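Local coordinates for glycoside hydrolase family 31 (Trueperella pyogenes, PDB 5I0F), which degrades cycloalternan, cleaving glucosidic bonds as a family 31 glycoside hydrolase that works through a covalent glycosyl-enzyme intermediate, at residues H174-G179 with D183-R188; F215-N220 with A653-H658. All coordinates share one frame; numbering follows the deposited sequence.

In the fold
After the N-terminal beta domain, the chain runs along strand 174-179, turns, and comes back in the loop 183-188; contact 1 closes this short excursion over three intervening residues, ahead of strand 191-194. Contact 2 begins later, on strand 212-219, and closes a far longer loop of 432 residues that takes in the whole parallel TIM barrel before reaching 653-658. The two loops therefore follow in series and neither nests nor crosses, yet the centres of the two contacts lie about 10 Å apart, because strands 174-179 and 212-219 are antiparallel neighbours in one five-stranded sheet. That sheet is tied by contact 1 to the loop leading to strand 191-194 of the neighbouring sheet and by contact 2 to the C-terminal domain.

Contact 1 (H174-G179 with D183-R188); sequences HVVGFG and DQLDQR
Asp186 OD1 is gripped by two backbone amides that approach from opposite faces of the carboxylate: Val175 N, 3.0 Å from Asp186 OD1, and Arg188 N, also 3.0 Å from Asp186 OD1. The bond from Arg188 N, two residues on, makes an Asx turn. The other oxygen, OD2, accepts from His174 ND1 at 2.8 Å with an N-H...O angle of 164°, a His-carboxylate hydrogen bond. OD2 lies in the imidazole plane, whereas the donor stands above the carboxylate plane, the two planes being 63° apart. With CG of Asp186 anti to its own N (chi1 -174°), the carboxylate extends to His174 and the Val175 amide together. The negative charge would be expected to favour a protonated His174, whose NE2 is bonded to Glu221.

The backbones themselves bond directly once, Gln187 N to Val175 O at 2.8 Å. Further along, water 1 accepts from Gly177 N and donates to Leu185 O, bridging the two segments where they do not bond directly. On the apolar side, Leu185 CD1 packs on Val176 CG1 at 3.7 Å. Gln187 puts its CG at the edge of the Phe178 ring, 4.0 Å from Phe178 CD2, while its bent chain carries NE2 back to Asp183 OD1 and Gln184 O; these two acceptors lie in the amide plane and fix the amide's rotation.

The touching part of the loop, 185-188, thus crosses strand 174-179, an outermost strand of its five-stranded sheet. Across that strand, His174, Val176 and Phe178 bond through their backbones to strand 212-219, while Phe178 and Gln187 reach Leu192 of strand 191-194 and Val175 touches Val240 of strand 236-240.

Contact 2 (F215-N220 with A653-H658); sequences FAQVVN and AMFYDH
Two first torsions bring Gln217 and Phe655 together: in each, CG stands between the backbone N and the carbonyl carbon (chi1 61° for Gln217, 73° for Phe655). Here a strand of the five-stranded mixed sheet, 212-219, meets a short helical turn, 655-658, of the family 31 C-terminal domain. The evidence is one of side chains alone, since the nearest CA atoms, those of Val219 and Phe655, are still 7.8 Å apart.

Gln217 and Val219, two residues apart on the strand, both direct their CB toward the helix and receive the Phe655 ring. Gln217 CD lies at the ring's edge, near its plane, 3.8 Å from Phe655 CZ, with the amide steeply turned against the ring. Val219 approaches the same ring obliquely, its CG2 3.8 Å from Phe655 CD1. Tyr656 packs against Phe655 from the next position: Phe655 CE1 lies 3.5 Å above the Tyr656 ring plane, near the margin of the ring.

The Gln217 amide carries polar atoms into this packing, with OE1 at the edge of the Phe655 ring. Its NE2 donates to Ala552 O and also to Val176 O, so two backbone carbonyls outside the segments set its rotation and leave OE1 turned to the helix. Pro273 of helix 273-284 touches the side chains of both Phe655 and Tyr656, and Val176 adds a further contact to Phe655, so the site is buried. On the OE1 side, Tyr656 OH donates a weak hydrogen bond to Gln217 OE1 at 2.7 Å, with the amide plane almost perpendicular (84°) to the phenol ring.

Contact 1 (H174-G179 with D183-R188)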
# COMPACT_ATOMS: atom_id res chain seq x y z
N HIS A 174 8.51 -18.24 15.15
CA HIS A 174 7.44 -17.40 14.65
C HIS A 174 8.00 -16.48 13.57
O HIS A 174 9.18 -16.08 13.64
CB HIS A 174 6.90 -16.56 15.79
CG HIS A 174 6.47 -17.36 16.96
ND1 HIS A 174 5.20 -17.88 17.06
CD2 HIS A 174 7.15 -17.80 18.04
CE1 HIS A 174 5.10 -18.56 18.19
NE2 HIS A 174 6.27 -18.53 18.80
N VAL A 175 7.18 -16.18 12.57
CA VAL A 175 7.62 -15.43 11.41
C VAL A 175 6.85 -14.12 11.34
O VAL A 175 5.62 -14.12 11.22
CB VAL A 175 7.44 -16.22 10.10
CG1 VAL A 175 8.06 -15.45 8.93
CG2 VAL A 175 8.08 -17.59 10.21
N VAL A 176 7.55 -13.00 11.46
CA VAL A 176 6.92 -11.67 11.41
C VAL A 176 7.61 -10.85 10.35
O VAL A 176 8.83 -10.73 10.34
CB VAL A 176 6.98 -10.96 12.76
CG1 VAL A 176 6.36 -9.58 12.67
CG2 VAL A 176 6.29 -11.80 13.82
N GLY A 177 6.81 -10.28 9.45
CA GLY A 177 7.33 -9.41 8.42
C GLY A 177 6.52 -9.43 7.15
O GLY A 177 5.27 -9.53 7.16
N PHE A 178 7.26 -9.37 6.05
CA PHE A 178 6.74 -9.23 4.70
C PHE A 178 6.03 -7.90 4.46
O PHE A 178 5.19 -7.79 3.56
CB PHE A 178 5.84 -10.42 4.34
CG PHE A 178 6.49 -11.76 4.58
CD1 PHE A 178 7.54 -12.18 3.80
CD2 PHE A 178 6.01 -12.61 5.57
CE1 PHE A 178 8.13 -13.40 4.01
CE2 PHE A 178 6.59 -13.85 5.76
CZ PHE A 178 7.66 -14.25 5.00
N GLY A 179 6.42 -6.89 5.25
CA GLY A 179 5.88 -5.54 5.15
C GLY A 179 4.63 -5.37 6.00
O GLY A 179 4.43 -6.08 6.98
N ASP A 183 -3.74 -9.31 8.32
CA ASP A 183 -4.44 -10.53 8.70
C ASP A 183 -3.98 -11.03 10.04
O ASP A 183 -4.81 -11.25 10.92
CB ASP A 183 -4.38 -11.62 7.61
CG ASP A 183 -2.99 -11.88 7.03
OD1 ASP A 183 -1.98 -11.27 7.46
OD2 ASP A 183 -2.91 -12.75 6.13
N GLN A 184 -2.68 -11.21 10.21
CA GLN A 184 -2.16 -11.64 11.52
C GLN A 184 -0.69 -11.29 11.65
O GLN A 184 0.02 -11.10 10.64
CB GLN A 184 -2.40 -13.15 11.75
CG GLN A 184 -1.92 -14.04 10.62
CD GLN A 184 -2.43 -15.49 10.75
OE1 GLN A 184 -3.60 -15.77 10.60
NE2 GLN A 184 -1.53 -16.39 10.99
N LEU A 185 -0.25 -11.19 12.90
CA LEU A 185 1.14 -10.84 13.20
C LEU A 185 2.11 -11.94 12.79
O LEU A 185 3.11 -11.69 12.10
CB LEU A 185 1.30 -10.55 14.70
CG LEU A 185 2.71 -10.30 15.27
CD1 LEU A 185 3.30 -9.06 14.65
CD2 LEU A 185 2.69 -10.18 16.79
N ASP A 186 1.82 -13.17 13.25
CA ASP A 186 2.66 -14.32 12.95
C ASP A 186 2.16 -14.92 11.63
O ASP A 186 1.04 -15.44 11.54
CB ASP A 186 2.57 -15.33 14.11
CG ASP A 186 3.51 -16.50 13.97
OD1 ASP A 186 4.24 -16.66 12.95
OD2 ASP A 186 3.50 -17.30 14.94
N GLN A 187 3.00 -14.84 10.61
CA GLN A 187 2.66 -15.35 9.30
C GLN A 187 2.89 -16.86 9.14
O GLN A 187 2.53 -17.44 8.10
CB GLN A 187 3.45 -14.59 8.25
CG GLN A 187 3.09 -13.11 8.22
CD GLN A 187 1.78 -12.86 7.51
OE1 GLN A 187 1.60 -13.26 6.36
NE2 GLN A 187 0.86 -12.19 8.19
N ARG A 188 3.45 -17.52 10.14
CA ARG A 188 3.61 -18.99 10.04
C ARG A 188 2.28 -19.69 9.80
O ARG A 188 1.27 -19.36 10.44
CB ARG A 188 4.28 -19.56 11.27
CG ARG A 188 4.63 -21.03 11.11
CD ARG A 188 5.51 -21.52 12.24
NE ARG A 188 5.94 -22.88 11.92
CZ ARG A 188 6.94 -23.52 12.50
NH1 ARG A 188 7.67 -22.95 13.46
NH2 ARG A 188 7.23 -24.76 12.08
O HOH W 1 4.00 -10.24 9.89

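Contact 2 (F215-N220 with A653-H658)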
# COMPACT_ATOMS: atom_id res chain seq x y z
N PHE A 215 10.99 -9.65 2.94
CA PHE A 215 11.82 -9.72 4.15
C PHE A 215 10.95 -10.20 5.29
O PHE A 215 9.77 -9.83 5.36
CB PHE A 215 12.39 -8.33 4.53
CG PHE A 215 12.73 -8.18 6.01
CD1 PHE A 215 13.93 -8.64 6.51
CD2 PHE A 215 11.83 -7.59 6.89
CE1 PHE A 215 14.22 -8.54 7.86
CE2 PHE A 215 12.11 -7.49 8.25
CZ PHE A 215 13.33 -7.94 8.73
N ALA A 216 11.53 -11.00 6.18
CA ALA A 216 10.88 -11.37 7.45
C ALA A 216 11.92 -11.75 8.49
O ALA A 216 13.03 -12.16 8.15
CB ALA A 216 9.91 -12.52 7.24
N GLN A 217 11.56 -11.60 9.75
CA GLN A 217 12.37 -12.09 10.85
C GLN A 217 11.72 -13.33 11.43
O GLN A 217 10.50 -13.51 11.33
CB GLN A 217 12.62 -11.00 11.91
CG GLN A 217 11.42 -10.42 12.61
CD GLN A 217 11.36 -8.90 12.44
OE1 GLN A 217 12.11 -8.14 13.06
NE2 GLN A 217 10.46 -8.44 11.57
N VAL A 218 12.55 -14.20 11.98
CA VAL A 218 12.12 -15.49 12.48
C VAL A 218 12.62 -15.56 13.91
O VAL A 218 13.83 -15.47 14.14
CB VAL A 218 12.67 -16.64 11.65
CG1 VAL A 218 12.13 -17.97 12.17
CG2 VAL A 218 12.35 -16.48 10.16
N VAL A 219 11.70 -15.68 14.86
CA VAL A 219 12.01 -15.46 16.27
C VAL A 219 11.63 -16.71 17.05
O VAL A 219 10.51 -17.18 16.92
CB VAL A 219 11.26 -14.23 16.83
CG1 VAL A 219 11.71 -13.93 18.26
CG2 VAL A 219 11.52 -13.03 15.94
N ASN A 220 12.56 -17.24 17.84
CA ASN A 220 12.28 -18.42 18.68
C ASN A 220 11.82 -18.00 20.06
O ASN A 220 11.77 -16.81 20.37
CB ASN A 220 13.46 -19.42 18.69
CG ASN A 220 14.63 -18.99 19.57
OD1 ASN A 220 14.54 -18.13 20.44
ND2 ASN A 220 15.76 -19.66 19.36
N ALA A 653 6.04 -4.56 18.23
CA ALA A 653 5.66 -5.90 18.65
C ALA A 653 6.39 -6.30 19.94
O ALA A 653 7.52 -5.87 20.20
CB ALA A 653 5.93 -6.89 17.56
N MET A 654 5.75 -7.14 20.72
CA MET A 654 6.27 -7.53 22.04
C MET A 654 7.60 -8.28 21.97
O MET A 654 8.40 -8.22 22.91
CB MET A 654 5.26 -8.41 22.74
CG MET A 654 3.90 -7.77 22.89
SD MET A 654 3.85 -6.69 24.31
CE MET A 654 3.56 -7.99 25.51
N PHE A 655 7.83 -8.99 20.87
CA PHE A 655 9.03 -9.81 20.73
C PHE A 655 10.32 -9.01 20.69
O PHE A 655 11.37 -9.58 20.94
CB PHE A 655 8.94 -10.80 19.54
CG PHE A 655 9.05 -10.16 18.18
CD1 PHE A 655 10.30 -9.88 17.64
CD2 PHE A 655 7.93 -9.92 17.41
CE1 PHE A 655 10.41 -9.33 16.37
CE2 PHE A 655 8.04 -9.35 16.15
CZ PHE A 655 9.28 -9.07 15.62
N TYR A 656 10.28 -7.70 20.39
CA TYR A 656 11.52 -6.92 20.37
C TYR A 656 12.17 -6.82 21.75
O TYR A 656 13.39 -6.90 21.85
CB TYR A 656 11.32 -5.50 19.75
CG TYR A 656 11.19 -5.61 18.25
CD1 TYR A 656 12.31 -5.84 17.46
CD2 TYR A 656 9.95 -5.57 17.64
CE1 TYR A 656 12.20 -5.98 16.08
CE2 TYR A 656 9.82 -5.71 16.25
CZ TYR A 656 10.94 -5.93 15.48
OH TYR A 656 10.80 -6.08 14.12
N ASP A 657 11.37 -6.66 22.79
CA ASP A 657 11.88 -6.50 24.15
C ASP A 657 11.59 -7.71 25.04
O ASP A 657 12.19 -7.80 26.11
CB ASP A 657 11.28 -5.24 24.80
CG ASP A 657 11.52 -3.96 23.99
OD1 ASP A 657 12.65 -3.78 23.49
OD2 ASP A 657 10.58 -3.12 23.87
N HIS A 658 10.70 -8.62 24.63
CA HIS A 658 10.26 -9.74 25.48
C HIS A 658 10.21 -11.10 24.75
O HIS A 658 9.40 -11.95 25.11
CB HIS A 658 8.89 -9.43 26.11
CG HIS A 658 8.84 -8.11 26.82
ND1 HIS A 658 8.28 -6.99 26.25
CD2 HIS A 658 9.34 -7.72 28.01
CE1 HIS A 658 8.41 -5.97 27.08
NE2 HIS A 658 9.05 -6.39 28.15